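Putative branched-chain amino acid ABC transporter (Rhodospirillum rubrum ATCC 11170, PDB 3HUT) probably binds amino acids, perhaps branched-chain ones, outside the cytoplasmic membrane and delivers them to an ABC transporter. Local coordinates at residues 11-17 against 50-55; 28-34 against 283-287; 92-98 against 114-118; 122-126 against 154-158. All coordinates share one frame; numbering follows the deposited sequence.

Contacts 1, 2 and 3 lie in the lobe built on the five-stranded parallel sheet. Contact 4 lies where the chain has just passed into the other lobe. Contact 2 is a buried helix pair; the other three are partly buried. Contacts 1 and 2 share neighbours: helix 18-37 and strand 46-52 follow each other in the chain, and Tyr-50 touches Ala-28. Contacts 1 and 3 reach the same sheet at its two outermost strands, with centres about 20 Å apart. The chemistry differs. Hydrogen bonds dominate contact 1, an amide stacked on a ring contact 2, and a tryptophan on glycine backbone contact 3. Contact 4 packs small residues, with a water linking a glutamate and a serine.

Contact 1. Residues 11-17 against 50-55; sequences LPLTGAN and YADSRD
Leu-11 and Asp-52 form a parallel bridge where strands 5-11 and 46-52 end. Leu-11 N bonds to Ala-51 O at 3.1 Å, and Ser-53 N bonds back to Leu-11 O at 3.0 Å. Past this pair the Asp-52 carboxylate takes over. Its CG is anti to the backbone N (chi1 -177°), which brings the carboxylate to the loop at Leu-13 and Thr-14. Asp-52 OD1 accepts two backbone N-H groups from opposite faces of the carboxylate plane: Leu-13 N at 3.0 Å and Arg-54 N at 2.9 Å. The second bond closes an Asx turn. Asp-52 OD2 receives Thr-14 OG1 at 2.7 Å, on its syn side and 19° out of plane. Thr-14 OG1 lies between its backbone N and carbonyl carbon (chi1 57°), which faces it to that oxygen. With an alanine at Asp-52, both amides and the threonine hydroxyl would probably lose their common acceptor, leaving the loop free to shift. Ser-53 OG accepts from Asp-55 N at 3.2 Å in an ST turn and also bonds to Asp-79. Apolar contact is lighter: Leu-11 CD2 meets Tyr-50 CD1 obliquely at 4.2 Å. In related binding proteins, such loops commonly border the ligand cleft. Three donors round one carboxylate would probably favour its charged form and fix the loop to the strand end.

Contact 2. Residues 28-34 against 283-287; sequences ARLQLDR and YDAVG
Gln-31 of helix 18-37 reaches across to Tyr-283 of helix 277-296. The two helices pack in the same general direction in the first lobe of a periplasmic binding protein fold. Their short segments cross at -32°, with axes 8.6 Å apart. The tight part centres on Gln-31. Its chain bends at chi2 (69°) and lays the amide over one face of the Tyr-283 ring, the planes 22° apart. Gln-31 NE2 sits 3.3 Å above the plane of the Tyr-283 ring, over its centre. Gln-31 NE2 also donates to Tyr-283 O at 3.0 Å in a nearly straight bond. Gln-31 CG presses on Val-286 CG1 at 3.6 Å, and Gly-287, lacking a side chain, leaves room for the amide. Ala-28 CB packs on Val-286 CG2. A leucine in place of Gln-31 would probably leave the tyrosine ring without its amide stack and lose the bond to Tyr-283 O. The Arg-34 and Leu-30 end shares little surface and is flanked by helix 258-271. Tyr-283 OH stands over the centre of the Arg-34 guanidinium face, where no N-H points at it. The looser side holds a water, which donates to Asp-284 OD1 at 2.7 Å and accepts a weak bond from Gln-31 NE2.

Contact 3. Residues 92-98 against 114-118; sequences YGKEGMP and PWQFR
Trp-115 lays one face of its indole over Gly-96, just past the end of helix 82-95. This is a CH-pi contact. Gly-96 CA stands 3.5 Å from the centroid of the six-membered ring of Trp-115 and only 4° off its normal. Gly-96 has a positive phi (83°) that suits glycine, and the lack of a side chain lets the ring come down flat. Met-97 N, of a selenomethionine, also lies over that face, nearer its rim.

The backbone carbonyls form a second group. Gly-96 O approaches Trp-115 CZ3 at 3.3 Å. Gly-93 O lies 3.6 Å from Trp-115 CD1. Met-97 O meets Trp-115 CB. These are van der Waals contacts. Trp-115 CG is anti to its carbonyl carbon (chi1 -56°), which turns the indole toward the helix end.

Apolar packing is at the ring edge. Pro-98 CA lies in the indole plane there, and Pro-98 CD touches Trp-115 CE3 at 4.0 Å. Hydrogen bonds play no part between the two segments. Within the first, Met-97 N bonds back to Tyr-92 O at 2.9 Å as the helix ends. Gln-116 sends its amide toward Gly-93 but bonds to Ser-113 and Gln-99, while Tyr-92 OH bonds to Glu-10.

The contact joins the end of helix 82-95 to the start of strand 116-118, an outermost strand of the parallel sheet. Strand 99-101 runs beside it. From helix 302-310, Arg-306 packs on Trp-115 and Leu-309 on Pro-98.

Contact 4. Residues 122-126 against 154-158; sequences TPAFE and SSAQA
Glu-126 and Ser-155 share one first torsion. Glu-126 CG lies between its backbone N and carbonyl carbon (chi1 63°), and the chain then runs extended (chi2 174°), which carries the carboxylate toward helix 150-165. Ser-155 OG holds the same position on its own residue (chi1 65°), which sets the hydroxyl within a water's span of Glu-126 OE2. The two groups do not bond directly. One water links them, donating to Glu-126 OE2 at 2.7 Å and to Ser-155 OG at 2.8 Å. Both groups have further partners. Glu-126 bonds to Ser-226 OG through OE2 and to the backbone N of Ser-227 through OE1, and Ser-155 OG bonds to Trp-151 O. The water, Ser-226 OG and Ser-227 N would probably stabilise the negative charge of the buried carboxylate.

Residues 122-126 follow strand 116-118 of the first sheet and lead into helix 126-136, which precedes strand 141-147 of the second sheet. The chain therefore passes here from one lobe to the other, as in the hinged two-lobed fold of periplasmic binding proteins. Helix 150-165 belongs to the second lobe.

The rest of the contact is close packing of small residues. Ala-124 CA comes within 3.9 Å of Ser-155 CA, so the backbones nearly touch. Ala-124 CB lies 3.8 Å from Ser-154 O and 4.2 Å from Ala-158 CB. Ala-158 CB also meets Ala-124 O at 3.7 Å. Upstream, Pro-123 O rests on Ser-155 CB at 3.6 Å. Pro-123 CB touches Ser-154 OG at 4.0 Å, a hydroxyl bonded to Asp-150 O and Trp-151 O.

Contact 1. Residues 11-17 against 50-55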
loop_
_atom_site.group_PDB
_atom_site.type_symbol
_atom_site.label_atom_id
_atom_site.label_comp_id
_atom_site.label_asym_id
_atom_site.label_seq_id
_atom_site.Cartn_x
_atom_site.Cartn_y
_atom_site.Cartn_z
ATOM N N LEU A 11 9.403 13.934 5.614
ATOM C CA LEU A 11 9.229 13.428 4.258
ATOM C C LEU A 11 10.277 14.021 3.318
ATOM O O LEU A 11 10.845 15.083 3.589
ATOM C CB LEU A 11 7.822 13.761 3.741
ATOM C CG LEU A 11 7.190 15.119 4.078
ATOM C CD1 LEU A 11 8.196 16.241 3.941
ATOM C CD2 LEU A 11 5.994 15.359 3.172
ATOM N N PRO A 12 10.550 13.334 2.202
ATOM C CA PRO A 12 11.541 13.809 1.232
ATOM C C PRO A 12 11.038 14.882 0.269
ATOM O O PRO A 12 10.187 14.615 -0.576
ATOM C CB PRO A 12 11.954 12.525 0.520
ATOM C CG PRO A 12 10.683 11.733 0.504
ATOM C CD PRO A 12 10.125 11.955 1.897
ATOM N N LEU A 13 11.575 16.095 0.404
ATOM C CA LEU A 13 11.205 17.209 -0.466
ATOM C C LEU A 13 12.375 17.591 -1.366
ATOM O O LEU A 13 12.264 18.470 -2.220
ATOM C CB LEU A 13 10.755 18.413 0.359
ATOM C CG LEU A 13 9.445 18.176 1.119
ATOM C CD1 LEU A 13 9.088 19.406 1.935
ATOM C CD2 LEU A 13 8.327 17.836 0.124
ATOM N N THR A 14 13.508 16.935 -1.154
ATOM C CA THR A 14 14.681 17.168 -1.974
ATOM C C THR A 14 15.304 15.798 -2.191
ATOM O O THR A 14 15.132 14.896 -1.370
ATOM C CB THR A 14 15.691 18.154 -1.299
ATOM O OG1 THR A 14 16.084 17.667 -0.016
ATOM C CG2 THR A 14 15.057 19.523 -1.134
ATOM N N GLY A 15 15.993 15.625 -3.311
ATOM C CA GLY A 15 16.601 14.340 -3.581
ATOM C C GLY A 15 15.835 13.549 -4.618
ATOM O O GLY A 15 14.813 14.002 -5.139
ATOM N N ALA A 16 16.324 12.350 -4.905
ATOM C CA ALA A 16 15.717 11.485 -5.906
ATOM C C ALA A 16 14.250 11.159 -5.652
ATOM O O ALA A 16 13.505 10.889 -6.587
ATOM C CB ALA A 16 16.518 10.193 -6.018
ATOM N N ASN A 17 13.838 11.190 -4.390
ATOM C CA ASN A 17 12.464 10.852 -4.029
ATOM C C ASN A 17 11.590 12.031 -3.610
ATOM O O ASN A 17 10.580 11.849 -2.930
ATOM C CB ASN A 17 12.491 9.801 -2.913
ATOM C CG ASN A 17 12.883 8.427 -3.421
ATOM O OD1 ASN A 17 13.524 7.642 -2.717
ATOM N ND2 ASN A 17 12.486 8.121 -4.647
ATOM N N TYR A 50 6.259 20.182 9.031
ATOM C CA TYR A 50 6.983 19.368 8.062
ATOM C C TYR A 50 8.490 19.533 8.197
ATOM O O TYR A 50 8.976 20.584 8.610
ATOM C CB TYR A 50 6.582 19.771 6.645
ATOM C CG TYR A 50 5.137 19.506 6.316
ATOM C CD1 TYR A 50 4.723 18.249 5.879
ATOM C CD2 TYR A 50 4.181 20.510 6.443
ATOM C CE1 TYR A 50 3.389 18.000 5.575
ATOM C CE2 TYR A 50 2.840 20.272 6.143
ATOM C CZ TYR A 50 2.454 19.011 5.707
ATOM O OH TYR A 50 1.136 18.771 5.383
ATOM N N ALA A 51 9.223 18.486 7.834
ATOM C CA ALA A 51 10.683 18.516 7.875
ATOM C C ALA A 51 11.206 17.718 6.685
ATOM O O ALA A 51 10.804 16.569 6.475
ATOM C CB ALA A 51 11.193 17.916 9.184
ATOM N N ASP A 52 12.089 18.334 5.903
ATOM C CA ASP A 52 12.671 17.682 4.732
ATOM C C ASP A 52 13.732 16.663 5.146
ATOM O O ASP A 52 14.842 17.027 5.529
ATOM C CB ASP A 52 13.294 18.735 3.807
ATOM C CG ASP A 52 13.849 18.142 2.521
ATOM O OD1 ASP A 52 13.714 16.917 2.298
ATOM O OD2 ASP A 52 14.425 18.913 1.727
ATOM N N SER A 53 13.387 15.384 5.065
ATOM C CA SER A 53 14.312 14.323 5.436
ATOM C C SER A 53 15.317 14.003 4.328
ATOM O O SER A 53 16.331 13.349 4.574
ATOM C CB SER A 53 13.541 13.049 5.769
ATOM O OG SER A 53 13.025 12.467 4.581
ATOM N N ARG A 54 15.020 14.451 3.110
ATOM C CA ARG A 54 15.876 14.203 1.948
ATOM C C ARG A 54 16.055 12.707 1.696
ATOM O O ARG A 54 16.938 12.300 0.939
ATOM C CB ARG A 54 17.255 14.840 2.146
ATOM C CG ARG A 54 17.226 16.328 2.443
ATOM C CD ARG A 54 18.504 16.998 1.955
ATOM N NE ARG A 54 19.704 16.361 2.489
ATOM C CZ ARG A 54 20.105 16.465 3.749
ATOM N NH1 ARG A 54 19.398 17.187 4.607
ATOM N NH2 ARG A 54 21.210 15.852 4.149
ATOM N N ASP A 55 15.202 11.897 2.317
ATOM C CA ASP A 55 15.287 10.444 2.198
ATOM C C ASP A 55 16.694 10.024 2.605
ATOM O O ASP A 55 17.295 9.128 2.010
ATOM C CB ASP A 55 14.992 9.979 0.768
ATOM C CG ASP A 55 14.760 8.476 0.686
ATOM O OD1 ASP A 55 14.100 7.940 1.600
ATOM O OD2 ASP A 55 15.216 7.831 -0.285
#

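Contact 2. Residues 28-34 against 283-287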
loop_
_atom_site.group_PDB
_atom_site.type_symbol
_atom_site.label_atom_id
_atom_site.label_comp_id
_atom_site.label_asym_id
_atom_site.label_seq_id
_atom_site.Cartn_x
_atom_site.Cartn_y
_atom_site.Cartn_z
ATOM N N ALA A 28 -1.794 15.540 2.511
ATOM C CA ALA A 28 -1.860 15.962 3.909
ATOM C C ALA A 28 -2.700 17.222 4.070
ATOM O O ALA A 28 -3.571 17.301 4.940
ATOM C CB ALA A 28 -0.455 16.210 4.449
ATOM N N ARG A 29 -2.425 18.204 3.223
ATOM C CA ARG A 29 -3.132 19.478 3.250
ATOM C C ARG A 29 -4.643 19.298 3.114
ATOM O O ARG A 29 -5.417 19.900 3.854
ATOM C CB ARG A 29 -2.593 20.370 2.123
ATOM C CG ARG A 29 -3.477 21.543 1.718
ATOM C CD ARG A 29 -3.489 22.662 2.744
ATOM N NE ARG A 29 -4.085 23.877 2.186
ATOM C CZ ARG A 29 -4.287 25.000 2.867
ATOM N NH1 ARG A 29 -3.943 25.075 4.146
ATOM N NH2 ARG A 29 -4.831 26.053 2.267
ATOM N N LEU A 30 -5.058 18.466 2.166
ATOM C CA LEU A 30 -6.482 18.227 1.939
ATOM C C LEU A 30 -7.154 17.635 3.181
ATOM O O LEU A 30 -8.198 18.110 3.622
ATOM C CB LEU A 30 -6.662 17.278 0.755
ATOM C CG LEU A 30 -8.044 17.196 0.106
ATOM C CD1 LEU A 30 -8.442 18.561 -0.428
ATOM C CD2 LEU A 30 -8.007 16.189 -1.034
ATOM N N GLN A 31 -6.547 16.592 3.736
ATOM C CA GLN A 31 -7.076 15.922 4.921
ATOM C C GLN A 31 -7.110 16.850 6.141
ATOM O O GLN A 31 -8.130 16.961 6.831
ATOM C CB GLN A 31 -6.218 14.693 5.230
ATOM C CG GLN A 31 -6.790 13.728 6.264
ATOM C CD GLN A 31 -8.020 12.980 5.766
ATOM O OE1 GLN A 31 -9.148 13.474 5.864
ATOM N NE2 GLN A 31 -7.803 11.783 5.219
ATOM N N LEU A 32 -5.987 17.509 6.411
ATOM C CA LEU A 32 -5.893 18.408 7.553
ATOM C C LEU A 32 -6.926 19.524 7.464
ATOM O O LEU A 32 -7.634 19.809 8.431
ATOM C CB LEU A 32 -4.489 19.014 7.642
ATOM C CG LEU A 32 -4.220 19.861 8.886
ATOM C CD1 LEU A 32 -4.273 18.972 10.125
ATOM C CD2 LEU A 32 -2.866 20.530 8.770
ATOM N N ASP A 33 -7.018 20.160 6.302
ATOM C CA ASP A 33 -7.975 21.239 6.140
ATOM C C ASP A 33 -9.392 20.753 6.420
ATOM O O ASP A 33 -10.158 21.435 7.102
ATOM C CB ASP A 33 -7.874 21.844 4.734
ATOM C CG ASP A 33 -6.640 22.713 4.563
ATOM O OD1 ASP A 33 -5.941 22.976 5.568
ATOM O OD2 ASP A 33 -6.370 23.139 3.423
ATOM N N ARG A 34 -9.740 19.566 5.921
ATOM C CA ARG A 34 -11.081 19.030 6.155
ATOM C C ARG A 34 -11.304 18.778 7.636
ATOM O O ARG A 34 -12.345 19.137 8.187
ATOM C CB ARG A 34 -11.297 17.718 5.397
ATOM C CG ARG A 34 -11.180 17.837 3.897
ATOM C CD ARG A 34 -11.773 16.623 3.201
ATOM N NE ARG A 34 -11.241 16.462 1.851
ATOM C CZ ARG A 34 -11.665 15.552 0.978
ATOM N NH1 ARG A 34 -12.642 14.715 1.304
ATOM N NH2 ARG A 34 -11.091 15.462 -0.214
ATOM N N TYR A 283 -2.798 10.285 2.228
ATOM C CA TYR A 283 -4.082 10.852 2.619
ATOM C C TYR A 283 -4.629 10.068 3.814
ATOM O O TYR A 283 -5.024 10.655 4.826
ATOM C CB TYR A 283 -5.073 10.767 1.453
ATOM C CG TYR A 283 -6.394 11.468 1.703
ATOM C CD1 TYR A 283 -6.455 12.853 1.870
ATOM C CD2 TYR A 283 -7.590 10.749 1.738
ATOM C CE1 TYR A 283 -7.678 13.506 2.061
ATOM C CE2 TYR A 283 -8.816 11.391 1.930
ATOM C CZ TYR A 283 -8.853 12.770 2.088
ATOM O OH TYR A 283 -10.064 13.412 2.271
ATOM N N ASP A 284 -4.655 8.742 3.693
ATOM C CA ASP A 284 -5.163 7.898 4.769
ATOM C C ASP A 284 -4.295 7.958 6.022
ATOM O O ASP A 284 -4.809 7.897 7.140
ATOM C CB ASP A 284 -5.280 6.438 4.309
ATOM C CG ASP A 284 -6.541 6.178 3.503
ATOM O OD1 ASP A 284 -7.344 7.119 3.328
ATOM O OD2 ASP A 284 -6.728 5.025 3.045
ATOM N N ALA A 285 -2.982 8.069 5.840
ATOM C CA ALA A 285 -2.084 8.125 6.985
ATOM C C ALA A 285 -2.453 9.324 7.854
ATOM O O ALA A 285 -2.620 9.195 9.073
ATOM C CB ALA A 285 -0.629 8.223 6.519
ATOM N N VAL A 286 -2.589 10.488 7.226
ATOM C CA VAL A 286 -2.950 11.695 7.956
ATOM C C VAL A 286 -4.324 11.529 8.616
ATOM O O VAL A 286 -4.508 11.872 9.787
ATOM C CB VAL A 286 -2.967 12.926 7.020
ATOM C CG1 VAL A 286 -3.515 14.135 7.756
ATOM C CG2 VAL A 286 -1.552 13.215 6.514
ATOM N N GLY A 287 -5.283 10.998 7.863
ATOM C CA GLY A 287 -6.613 10.793 8.408
ATOM C C GLY A 287 -6.630 9.826 9.580
ATOM O O GLY A 287 -7.347 10.035 10.558
HETATM O O HOH W 1 -8.750 8.977 4.690
#

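Contact 3. Residues 92-98 against 114-118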
loop_
_atom_site.group_PDB
_atom_site.type_symbol
_atom_site.label_atom_id
_atom_site.label_comp_id
_atom_site.label_asym_id
_atom_site.label_seq_id
_atom_site.Cartn_x
_atom_site.Cartn_y
_atom_site.Cartn_z
ATOM N N TYR A 92 12.322 7.207 17.800
ATOM C CA TYR A 92 10.959 7.367 18.288
ATOM C C TYR A 92 10.554 6.256 19.259
ATOM O O TYR A 92 9.920 6.517 20.277
ATOM C CB TYR A 92 9.982 7.403 17.115
ATOM C CG TYR A 92 10.165 8.587 16.190
ATOM C CD1 TYR A 92 10.357 9.875 16.696
ATOM C CD2 TYR A 92 10.095 8.427 14.807
ATOM C CE1 TYR A 92 10.467 10.982 15.834
ATOM C CE2 TYR A 92 10.203 9.519 13.945
ATOM C CZ TYR A 92 10.386 10.787 14.462
ATOM O OH TYR A 92 10.481 11.856 13.596
ATOM N N GLY A 93 10.919 5.019 18.937
ATOM C CA GLY A 93 10.576 3.901 19.799
ATOM C C GLY A 93 11.209 4.051 21.168
ATOM O O GLY A 93 10.560 3.856 22.194
ATOM N N LYS A 94 12.489 4.398 21.179
ATOM C CA LYS A 94 13.211 4.589 22.428
ATOM C C LYS A 94 12.691 5.793 23.213
ATOM O O LYS A 94 12.624 5.755 24.443
ATOM C CB LYS A 94 14.706 4.769 22.146
ATOM C CG LYS A 94 15.546 5.048 23.383
ATOM C CD LYS A 94 17.004 5.250 23.016
ATOM C CE LYS A 94 17.846 5.580 24.242
ATOM N NZ LYS A 94 19.261 5.878 23.874
ATOM N N GLU A 95 12.306 6.852 22.507
ATOM C CA GLU A 95 11.826 8.067 23.166
ATOM C C GLU A 95 10.333 8.094 23.497
ATOM O O GLU A 95 9.882 8.949 24.261
ATOM C CB GLU A 95 12.175 9.296 22.318
ATOM C CG GLU A 95 13.668 9.542 22.141
ATOM C CD GLU A 95 14.395 9.700 23.464
ATOM O OE1 GLU A 95 13.803 10.285 24.396
ATOM O OE2 GLU A 95 15.558 9.248 23.567
ATOM N N GLY A 96 9.566 7.172 22.926
ATOM C CA GLY A 96 8.139 7.142 23.207
ATOM C C GLY A 96 7.311 8.097 22.366
ATOM O O GLY A 96 6.438 8.807 22.870
HETATM N N MSE A 97 7.598 8.122 21.073
HETATM C CA MSE A 97 6.880 8.974 20.132
HETATM C C MSE A 97 6.172 8.071 19.133
HETATM O O MSE A 97 6.814 7.258 18.480
HETATM C CB MSE A 97 7.864 9.874 19.377
HETATM C CG MSE A 97 7.237 10.713 18.270
HETATM SE SE MSE A 97 6.181 12.195 18.923
HETATM C CE MSE A 97 7.614 13.487 19.190
ATOM N N PRO A 98 4.839 8.187 19.011
ATOM C CA PRO A 98 4.124 7.340 18.053
ATOM C C PRO A 98 4.446 7.790 16.625
ATOM O O PRO A 98 4.425 8.985 16.325
ATOM C CB PRO A 98 2.660 7.558 18.430
ATOM C CG PRO A 98 2.647 8.971 18.911
ATOM C CD PRO A 98 3.905 9.053 19.752
ATOM N N PRO A 114 6.875 -0.928 19.846
ATOM C CA PRO A 114 5.415 -0.796 19.901
ATOM C C PRO A 114 4.938 0.582 19.438
ATOM O O PRO A 114 3.744 0.883 19.483
ATOM C CB PRO A 114 5.100 -1.029 21.380
ATOM C CG PRO A 114 6.271 -1.845 21.874
ATOM C CD PRO A 114 7.424 -1.179 21.191
ATOM N N TRP A 115 5.865 1.417 18.987
ATOM C CA TRP A 115 5.502 2.765 18.565
ATOM C C TRP A 115 5.357 2.992 17.066
ATOM O O TRP A 115 4.955 4.076 16.650
ATOM C CB TRP A 115 6.503 3.769 19.152
ATOM C CG TRP A 115 6.586 3.675 20.648
ATOM C CD1 TRP A 115 7.263 2.738 21.374
ATOM C CD2 TRP A 115 5.887 4.490 21.598
ATOM N NE1 TRP A 115 7.024 2.915 22.721
ATOM C CE2 TRP A 115 6.181 3.984 22.883
ATOM C CE3 TRP A 115 5.037 5.600 21.487
ATOM C CZ2 TRP A 115 5.653 4.550 24.055
ATOM C CZ3 TRP A 115 4.512 6.164 22.651
ATOM C CH2 TRP A 115 4.825 5.635 23.916
ATOM N N GLN A 116 5.669 1.979 16.260
ATOM C CA GLN A 116 5.563 2.101 14.805
ATOM C C GLN A 116 4.240 1.614 14.225
ATOM O O GLN A 116 3.685 0.602 14.662
ATOM C CB GLN A 116 6.699 1.343 14.112
ATOM C CG GLN A 116 8.011 2.112 14.008
ATOM C CD GLN A 116 8.623 2.403 15.358
ATOM O OE1 GLN A 116 8.807 1.498 16.177
ATOM N NE2 GLN A 116 8.957 3.668 15.598
ATOM N N PHE A 117 3.751 2.348 13.229
ATOM C CA PHE A 117 2.505 2.013 12.545
ATOM C C PHE A 117 2.702 2.348 11.070
ATOM O O PHE A 117 3.512 3.207 10.731
ATOM C CB PHE A 117 1.344 2.838 13.112
ATOM C CG PHE A 117 1.093 2.603 14.574
ATOM C CD1 PHE A 117 0.290 1.548 14.998
ATOM C CD2 PHE A 117 1.694 3.416 15.531
ATOM C CE1 PHE A 117 0.090 1.310 16.359
ATOM C CE2 PHE A 117 1.499 3.183 16.891
ATOM C CZ PHE A 117 0.699 2.130 17.302
ATOM N N ARG A 118 1.966 1.663 10.203
ATOM C CA ARG A 118 2.058 1.895 8.761
ATOM C C ARG A 118 0.660 1.944 8.159
ATOM O O ARG A 118 -0.232 1.194 8.570
ATOM C CB ARG A 118 2.866 0.777 8.088
ATOM C CG ARG A 118 2.439 -0.621 8.502
ATOM C CD ARG A 118 2.799 -1.677 7.465
ATOM N NE ARG A 118 4.218 -1.665 7.160
ATOM C CZ ARG A 118 5.079 -2.613 7.511
ATOM N NH1 ARG A 118 4.676 -3.678 8.186
ATOM N NH2 ARG A 118 6.351 -2.479 7.193
#

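Contact 4. Residues 122-126 against 154-158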
loop_
_atom_site.group_PDB
_atom_site.type_symbol
_atom_site.label_atom_id
_atom_site.label_comp_id
_atom_site.label_asym_id
_atom_site.label_seq_id
_atom_site.Cartn_x
_atom_site.Cartn_y
_atom_site.Cartn_z
ATOM N N THR A 122 2.119 -4.895 4.021
ATOM C CA THR A 122 3.383 -5.458 3.559
ATOM C C THR A 122 3.117 -6.062 2.178
ATOM O O THR A 122 1.972 -6.369 1.837
ATOM C CB THR A 122 3.885 -6.575 4.484
ATOM O OG1 THR A 122 2.945 -7.655 4.473
ATOM C CG2 THR A 122 4.055 -6.057 5.905
ATOM N N PRO A 123 4.169 -6.238 1.364
ATOM C CA PRO A 123 4.015 -6.808 0.022
ATOM C C PRO A 123 3.381 -8.197 0.025
ATOM O O PRO A 123 2.617 -8.544 -0.873
ATOM C CB PRO A 123 5.446 -6.844 -0.505
ATOM C CG PRO A 123 6.090 -5.685 0.192
ATOM C CD PRO A 123 5.564 -5.827 1.599
ATOM N N ALA A 124 3.698 -8.982 1.046
ATOM C CA ALA A 124 3.186 -10.343 1.153
ATOM C C ALA A 124 1.685 -10.442 1.427
ATOM O O ALA A 124 1.064 -11.458 1.102
ATOM C CB ALA A 124 3.957 -11.097 2.228
ATOM N N PHE A 125 1.112 -9.395 2.018
ATOM C CA PHE A 125 -0.312 -9.375 2.359
ATOM C C PHE A 125 -1.264 -9.808 1.243
ATOM O O PHE A 125 -2.263 -10.477 1.504
ATOM C CB PHE A 125 -0.736 -7.979 2.834
ATOM C CG PHE A 125 -2.193 -7.891 3.217
ATOM C CD1 PHE A 125 -2.640 -8.416 4.425
ATOM C CD2 PHE A 125 -3.124 -7.342 2.340
ATOM C CE1 PHE A 125 -3.993 -8.398 4.752
ATOM C CE2 PHE A 125 -4.479 -7.319 2.657
ATOM C CZ PHE A 125 -4.915 -7.850 3.866
ATOM N N GLU A 126 -0.973 -9.427 0.005
ATOM C CA GLU A 126 -1.861 -9.795 -1.097
ATOM C C GLU A 126 -1.826 -11.283 -1.430
ATOM O O GLU A 126 -2.764 -11.803 -2.030
ATOM C CB GLU A 126 -1.534 -8.986 -2.360
ATOM C CG GLU A 126 -0.150 -9.228 -2.922
ATOM C CD GLU A 126 0.065 -8.524 -4.249
ATOM O OE1 GLU A 126 -0.838 -7.777 -4.682
ATOM O OE2 GLU A 126 1.139 -8.714 -4.856
ATOM N N SER A 154 8.273 -12.787 -1.688
ATOM C CA SER A 154 7.499 -12.840 -0.456
ATOM C C SER A 154 6.010 -13.038 -0.734
ATOM O O SER A 154 5.349 -13.822 -0.056
ATOM C CB SER A 154 7.702 -11.558 0.357
ATOM O OG SER A 154 7.177 -10.438 -0.331
ATOM N N SER A 155 5.479 -12.338 -1.734
ATOM C CA SER A 155 4.065 -12.472 -2.049
ATOM C C SER A 155 3.763 -13.818 -2.710
ATOM O O SER A 155 2.725 -14.420 -2.451
ATOM C CB SER A 155 3.602 -11.316 -2.944
ATOM O OG SER A 155 4.224 -11.354 -4.212
ATOM N N ALA A 156 4.673 -14.301 -3.550
ATOM C CA ALA A 156 4.468 -15.583 -4.219
ATOM C C ALA A 156 4.495 -16.727 -3.209
ATOM O O ALA A 156 3.698 -17.659 -3.294
ATOM C CB ALA A 156 5.546 -15.801 -5.291
ATOM N N GLN A 157 5.419 -16.655 -2.256
ATOM C CA GLN A 157 5.545 -17.681 -1.228
ATOM C C GLN A 157 4.297 -17.679 -0.344
ATOM O O GLN A 157 3.756 -18.734 -0.024
ATOM C CB GLN A 157 6.804 -17.421 -0.394
ATOM C CG GLN A 157 7.015 -18.343 0.801
ATOM C CD GLN A 157 7.044 -19.813 0.427
ATOM O OE1 GLN A 157 7.543 -20.190 -0.635
ATOM N NE2 GLN A 157 6.518 -20.655 1.309
ATOM N N ALA A 158 3.832 -16.491 0.035
ATOM C CA ALA A 158 2.642 -16.374 0.873
ATOM C C ALA A 158 1.413 -16.880 0.116
ATOM O O ALA A 158 0.522 -17.509 0.702
ATOM C CB ALA A 158 2.446 -14.926 1.302
HETATM O O HOH W 2 1.836 -11.128 -5.736
#